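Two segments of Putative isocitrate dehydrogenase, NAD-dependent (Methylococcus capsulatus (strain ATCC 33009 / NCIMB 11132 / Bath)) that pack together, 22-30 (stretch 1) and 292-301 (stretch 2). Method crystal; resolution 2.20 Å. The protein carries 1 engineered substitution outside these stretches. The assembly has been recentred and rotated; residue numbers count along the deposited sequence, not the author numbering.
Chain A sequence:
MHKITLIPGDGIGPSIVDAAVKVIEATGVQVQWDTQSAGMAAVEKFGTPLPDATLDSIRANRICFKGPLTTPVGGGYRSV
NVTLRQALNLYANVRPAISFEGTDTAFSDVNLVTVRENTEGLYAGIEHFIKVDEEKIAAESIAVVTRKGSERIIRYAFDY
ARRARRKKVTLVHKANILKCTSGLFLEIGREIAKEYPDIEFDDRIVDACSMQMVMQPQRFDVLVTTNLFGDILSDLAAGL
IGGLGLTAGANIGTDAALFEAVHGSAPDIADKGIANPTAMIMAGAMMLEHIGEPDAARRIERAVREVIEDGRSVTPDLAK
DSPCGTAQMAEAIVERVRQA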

ATOM      1  N   LYS A  22       8.910 -28.884 -14.647  1.00 35.00           N
ATOM      2  CA  LYS A  22       9.576 -29.248 -15.892  1.00 37.32           C
ATOM      3  C   LYS A  22      10.857 -28.447 -16.056  1.00 47.80           C
ATOM      4  O   LYS A  22      11.934 -29.016 -16.306  1.00 49.58           O
ATOM      5  CB  LYS A  22       8.634 -29.033 -17.077  1.00 34.47           C
ATOM      6  CG  LYS A  22       7.506 -30.064 -17.184  1.00 46.28           C
ATOM      7  CD  LYS A  22       6.804 -29.957 -18.539  1.00 51.44           C
ATOM      8  CE  LYS A  22       5.285 -30.108 -18.432  1.00 61.26           C
ATOM      9  NZ  LYS A  22       4.841 -31.496 -18.120  1.00 59.07           N
ATOM     10  N   VAL A  23      10.781 -27.140 -15.792  1.00 43.50           N
ATOM     11  CA  VAL A  23      11.951 -26.288 -15.964  1.00 45.70           C
ATOM     12  C   VAL A  23      13.052 -26.723 -15.018  1.00 42.74           C
ATOM     13  O   VAL A  23      14.219 -26.851 -15.416  1.00 43.71           O
ATOM     14  CB  VAL A  23      11.569 -24.811 -15.758  1.00 43.27           C
ATOM     15  CG1 VAL A  23      12.804 -23.962 -15.541  1.00 38.15           C
ATOM     16  CG2 VAL A  23      10.766 -24.308 -16.956  1.00 38.84           C
ATOM     17  N   ILE A  24      12.691 -27.035 -13.771  1.00 39.48           N
ATOM     18  CA  ILE A  24      13.713 -27.477 -12.830  1.00 48.20           C
ATOM     19  C   ILE A  24      14.370 -28.750 -13.349  1.00 49.29           C
ATOM     20  O   ILE A  24      15.603 -28.860 -13.398  1.00 44.53           O
ATOM     21  CB  ILE A  24      13.111 -27.666 -11.425  1.00 44.58           C
ATOM     22  CG1 ILE A  24      12.786 -26.298 -10.797  1.00 40.76           C
ATOM     23  CG2 ILE A  24      14.059 -28.460 -10.532  1.00 35.63           C
ATOM     24  CD1 ILE A  24      11.828 -26.377  -9.609  1.00 38.60           C
ATOM     25  N   GLU A  25      13.560 -29.695 -13.830  1.00 44.80           N
ATOM     26  CA  GLU A  25      14.150 -30.947 -14.274  1.00 48.72           C
ATOM     27  C   GLU A  25      14.979 -30.733 -15.526  1.00 51.13           C
ATOM     28  O   GLU A  25      15.964 -31.448 -15.737  1.00 49.03           O
ATOM     29  CB  GLU A  25      13.067 -32.007 -14.464  1.00 50.18           C
ATOM     30  CG  GLU A  25      12.761 -32.734 -13.147  1.00 61.20           C
ATOM     31  CD  GLU A  25      11.414 -33.434 -13.135  1.00 68.18           C
ATOM     32  OE1 GLU A  25      10.699 -33.361 -14.159  1.00 76.78           O
ATOM     33  OE2 GLU A  25      11.068 -34.043 -12.095  1.00 57.35           O
ATOM     34  N   ALA A  26      14.637 -29.719 -16.332  1.00 41.63           N
ATOM     35  CA  ALA A  26      15.434 -29.456 -17.520  1.00 41.24           C
ATOM     36  C   ALA A  26      16.862 -29.055 -17.175  1.00 47.54           C
ATOM     37  O   ALA A  26      17.749 -29.206 -18.018  1.00 51.84           O
ATOM     38  CB  ALA A  26      14.778 -28.383 -18.383  1.00 38.05           C
ATOM     39  N   THR A  27      17.110 -28.563 -15.955  1.00 55.87           N
ATOM     40  CA  THR A  27      18.462 -28.152 -15.583  1.00 48.43           C
ATOM     41  C   THR A  27      19.365 -29.331 -15.253  1.00 50.96           C
ATOM     42  O   THR A  27      20.584 -29.151 -15.167  1.00 51.85           O
ATOM     43  CB  THR A  27      18.440 -27.226 -14.364  1.00 46.20           C
ATOM     44  OG1 THR A  27      17.980 -27.968 -13.228  1.00 42.40           O
ATOM     45  CG2 THR A  27      17.535 -26.029 -14.595  1.00 37.94           C
ATOM     46  N   GLY A  28      18.798 -30.519 -15.051  1.00 51.80           N
ATOM     47  CA  GLY A  28      19.555 -31.679 -14.639  1.00 44.70           C
ATOM     48  C   GLY A  28      19.679 -31.877 -13.147  1.00 54.13           C
ATOM     49  O   GLY A  28      20.253 -32.888 -12.722  1.00 53.49           O
ATOM     50  N   VAL A  29      19.146 -30.964 -12.334  1.00 58.77           N
ATOM     51  CA  VAL A  29      19.173 -31.152 -10.889  1.00 50.96           C
ATOM     52  C   VAL A  29      18.297 -32.336 -10.502  1.00 48.01           C
ATOM     53  O   VAL A  29      17.222 -32.560 -11.076  1.00 54.03           O
ATOM     54  CB  VAL A  29      18.741 -29.863 -10.169  1.00 47.98           C
ATOM     55  CG1 VAL A  29      18.952 -29.998  -8.675  1.00 48.76           C
ATOM     56  CG2 VAL A  29      19.565 -28.700 -10.682  1.00 49.57           C
ATOM     57  N   GLN A  30      18.763 -33.106  -9.528  1.00 46.07           N
ATOM     58  CA  GLN A  30      18.099 -34.328  -9.095  1.00 56.69           C
ATOM     59  C   GLN A  30      17.147 -34.021  -7.944  1.00 50.62           C
ATOM     60  O   GLN A  30      17.591 -33.645  -6.853  1.00 47.31           O
ATOM     61  CB  GLN A  30      19.133 -35.363  -8.661  1.00 55.93           C
ATOM     62  CG  GLN A  30      20.286 -35.522  -9.639  1.00 69.43           C
ATOM     63  CD  GLN A  30      19.919 -36.391 -10.825  1.00 79.71           C
ATOM     64  OE1 GLN A  30      19.846 -37.617 -10.710  1.00 91.68           O
ATOM     65  NE2 GLN A  30      19.686 -35.762 -11.975  1.00 67.76           N
ATOM     66  N   GLY A 292      21.807 -25.094  -2.805  1.00 50.14           N
ATOM     67  CA  GLY A 292      23.161 -25.287  -3.277  1.00 46.52           C
ATOM     68  C   GLY A 292      23.253 -25.690  -4.734  1.00 52.29           C
ATOM     69  O   GLY A 292      24.116 -26.487  -5.109  1.00 60.25           O
ATOM     70  N   GLU A 293      22.379 -25.139  -5.572  1.00 52.79           N
ATOM     71  CA  GLU A 293      22.431 -25.344  -7.021  1.00 44.93           C
ATOM     72  C   GLU A 293      22.417 -24.001  -7.742  1.00 42.17           C
ATOM     73  O   GLU A 293      21.559 -23.747  -8.594  1.00 42.54           O
ATOM     74  CB  GLU A 293      21.264 -26.218  -7.470  1.00 37.96           C
ATOM     75  CG  GLU A 293      21.299 -27.626  -6.895  1.00 47.82           C
ATOM     76  CD  GLU A 293      22.260 -28.549  -7.638  1.00 58.52           C
ATOM     77  OE1 GLU A 293      22.872 -28.104  -8.637  1.00 42.05           O
ATOM     78  OE2 GLU A 293      22.395 -29.725  -7.220  1.00 62.50           O
ATOM     79  N   PRO A 294      23.385 -23.125  -7.448  1.00 43.26           N
ATOM     80  CA  PRO A 294      23.318 -21.751  -7.985  1.00 41.73           C
ATOM     81  C   PRO A 294      23.413 -21.663  -9.495  1.00 47.91           C
ATOM     82  O   PRO A 294      22.801 -20.772 -10.099  1.00 43.14           O
ATOM     83  CB  PRO A 294      24.518 -21.053  -7.327  1.00 51.32           C
ATOM     84  CG  PRO A 294      25.446 -22.160  -6.928  1.00 42.51           C
ATOM     85  CD  PRO A 294      24.577 -23.338  -6.605  1.00 38.52           C
ATOM     86  N   ASP A 295      24.179 -22.550 -10.129  1.00 53.68           N
ATOM     87  CA  ASP A 295      24.317 -22.485 -11.580  1.00 43.01           C
ATOM     88  C   ASP A 295      23.002 -22.828 -12.277  1.00 38.59           C
ATOM     89  O   ASP A 295      22.612 -22.166 -13.246  1.00 38.02           O
ATOM     90  CB  ASP A 295      25.434 -23.416 -12.045  1.00 52.29           C
ATOM     91  CG  ASP A 295      25.488 -23.523 -13.543  1.00 52.39           C
ATOM     92  OD1 ASP A 295      25.797 -22.494 -14.187  1.00 49.05           O
ATOM     93  OD2 ASP A 295      25.162 -24.614 -14.072  1.00 52.14           O
ATOM     94  N   ALA A 296      22.335 -23.899 -11.834  1.00 38.86           N
ATOM     95  CA  ALA A 296      21.007 -24.224 -12.348  1.00 38.98           C
ATOM     96  C   ALA A 296      20.022 -23.076 -12.136  1.00 42.67           C
ATOM     97  O   ALA A 296      19.203 -22.779 -13.017  1.00 39.82           O
ATOM     98  CB  ALA A 296      20.489 -25.492 -11.678  1.00 35.37           C
ATOM     99  N   ALA A 297      20.068 -22.443 -10.958  1.00 37.66           N
ATOM    100  CA  ALA A 297      19.222 -21.278 -10.695  1.00 44.30           C
ATOM    101  C   ALA A 297      19.492 -20.161 -11.702  1.00 41.62           C
ATOM    102  O   ALA A 297      18.561 -19.562 -12.261  1.00 44.97           O
ATOM    103  CB  ALA A 297      19.447 -20.789  -9.263  1.00 34.02           C
ATOM    104  N   ARG A 298      20.772 -19.870 -11.950  1.00 40.32           N
ATOM    105  CA  ARG A 298      21.121 -18.796 -12.876  1.00 33.12           C
ATOM    106  C   ARG A 298      20.701 -19.142 -14.301  1.00 41.52           C
ATOM    107  O   ARG A 298      20.288 -18.259 -15.064  1.00 40.62           O
ATOM    108  CB  ARG A 298      22.622 -18.510 -12.799  1.00 43.03           C
ATOM    109  CG  ARG A 298      23.040 -17.736 -11.551  1.00 46.36           C
ATOM    110  CD  ARG A 298      24.506 -17.329 -11.607  1.00 49.30           C
ATOM    111  NE  ARG A 298      25.406 -18.455 -11.351  1.00 46.68           N
ATOM    112  CZ  ARG A 298      25.979 -18.710 -10.177  1.00 54.79           C
ATOM    113  NH1 ARG A 298      25.756 -17.920  -9.132  1.00 50.83           N
ATOM    114  NH2 ARG A 298      26.782 -19.759 -10.047  1.00 53.50           N
ATOM    115  N   ARG A 299      20.805 -20.423 -14.674  1.00 35.76           N
ATOM    116  CA  ARG A 299      20.375 -20.861 -16.001  1.00 49.93           C
ATOM    117  C   ARG A 299      18.866 -20.728 -16.167  1.00 44.45           C
ATOM    118  O   ARG A 299      18.385 -20.278 -17.218  1.00 38.03           O
ATOM    119  CB  ARG A 299      20.836 -22.301 -16.253  1.00 45.56           C
ATOM    120  CG  ARG A 299      22.344 -22.410 -16.473  1.00 50.11           C
ATOM    121  CD  ARG A 299      22.850 -23.850 -16.414  1.00 51.65           C
ATOM    122  NE  ARG A 299      22.189 -24.678 -17.413  1.00 51.37           N
ATOM    123  CZ  ARG A 299      21.719 -25.896 -17.177  1.00 54.93           C
ATOM    124  NH1 ARG A 299      21.868 -26.435 -15.978  1.00 50.12           N
ATOM    125  NH2 ARG A 299      21.117 -26.581 -18.146  1.00 55.73           N
ATOM    126  N   ILE A 300      18.103 -21.090 -15.132  1.00 40.75           N
ATOM    127  CA  ILE A 300      16.659 -20.866 -15.171  1.00 41.65           C
ATOM    128  C   ILE A 300      16.365 -19.384 -15.377  1.00 41.52           C
ATOM    129  O   ILE A 300      15.550 -19.001 -16.231  1.00 37.73           O
ATOM    130  CB  ILE A 300      15.995 -21.393 -13.884  1.00 42.03           C
ATOM    131  CG1 ILE A 300      15.979 -22.915 -13.856  1.00 39.31           C
ATOM    132  CG2 ILE A 300      14.559 -20.870 -13.758  1.00 40.88           C
ATOM    133  CD1 ILE A 300      15.464 -23.483 -12.547  1.00 36.44           C
ATOM    134  N   GLU A 301      17.038 -18.523 -14.602  1.00 38.54           N
ATOM    135  CA  GLU A 301      16.728 -17.095 -14.685  1.00 48.61           C
ATOM    136  C   GLU A 301      17.086 -16.525 -16.056  1.00 45.46           C
ATOM    137  O   GLU A 301      16.313 -15.739 -16.633  1.00 39.30           O
ATOM    138  CB  GLU A 301      17.446 -16.336 -13.570  1.00 46.51           C
ATOM    139  CG  GLU A 301      17.187 -14.843 -13.587  1.00 49.76           C
ATOM    140  CD  GLU A 301      17.643 -14.146 -12.316  1.00 58.96           C
ATOM    141  OE1 GLU A 301      18.160 -14.832 -11.405  1.00 63.95           O
ATOM    142  OE2 GLU A 301      17.479 -12.908 -12.230  1.00 65.73           O
TER

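A helix that ends against a neighbouring helix presents two kinds of surface, apolar side chains along its flank and unpaired carbonyls near its end, and a partner can answer both. Residues 22-30 and 292-301, far apart in sequence, illustrate how this is done. The helix axes approach to 10.1 Å at 125° between their N-to-C directions, so the chains run obliquely against each other. Backbones come closest at Thr27 and Ala296, whose CA atoms lie 5.7 Å apart, against 7.2 Å for the CA atoms of Val23 and Ile300.

Apolar packing covers most of the contact. Ile300 points toward the first stretch, and its CG1 meets Val23 CG1 at 3.7 Å and Thr27 CG2 at 3.6 Å, while its CD1 reaches Ile24 CG1 at 4.3 Å. One turn earlier, the CB of Ala296 sits 3.8 Å from Thr27 CB and 3.5 Å from Val29 CG2. Val29 also packs by its CG1 against Glu293 OE2 at 3.7 Å, a van der Waals contact, since a methyl group offers the carboxylate no hydrogen bond.

The single hydrogen bond across the stretches is polar and directional. Arg299 NH1 donates to Thr27 O at 3.1 Å, nearly straight at 171°, with the carbonyl lying at the guanidinium edge, where the N-H groups point. The charged donor thus satisfies a carbonyl at the turn leaving the helix.

Local bonds shape that turn. Thr27 OG1 donates to Ile24 O at 2.5 Å and accepts a weak bond from Val29 N at 3.3 Å, leaving the methyl CG2 to face Ile300. Gly28 adopts positive phi, where a side chain would jam against the preceding carbonyl oxygen; the chain then continues to Val29, whose side chain points toward the second stretch.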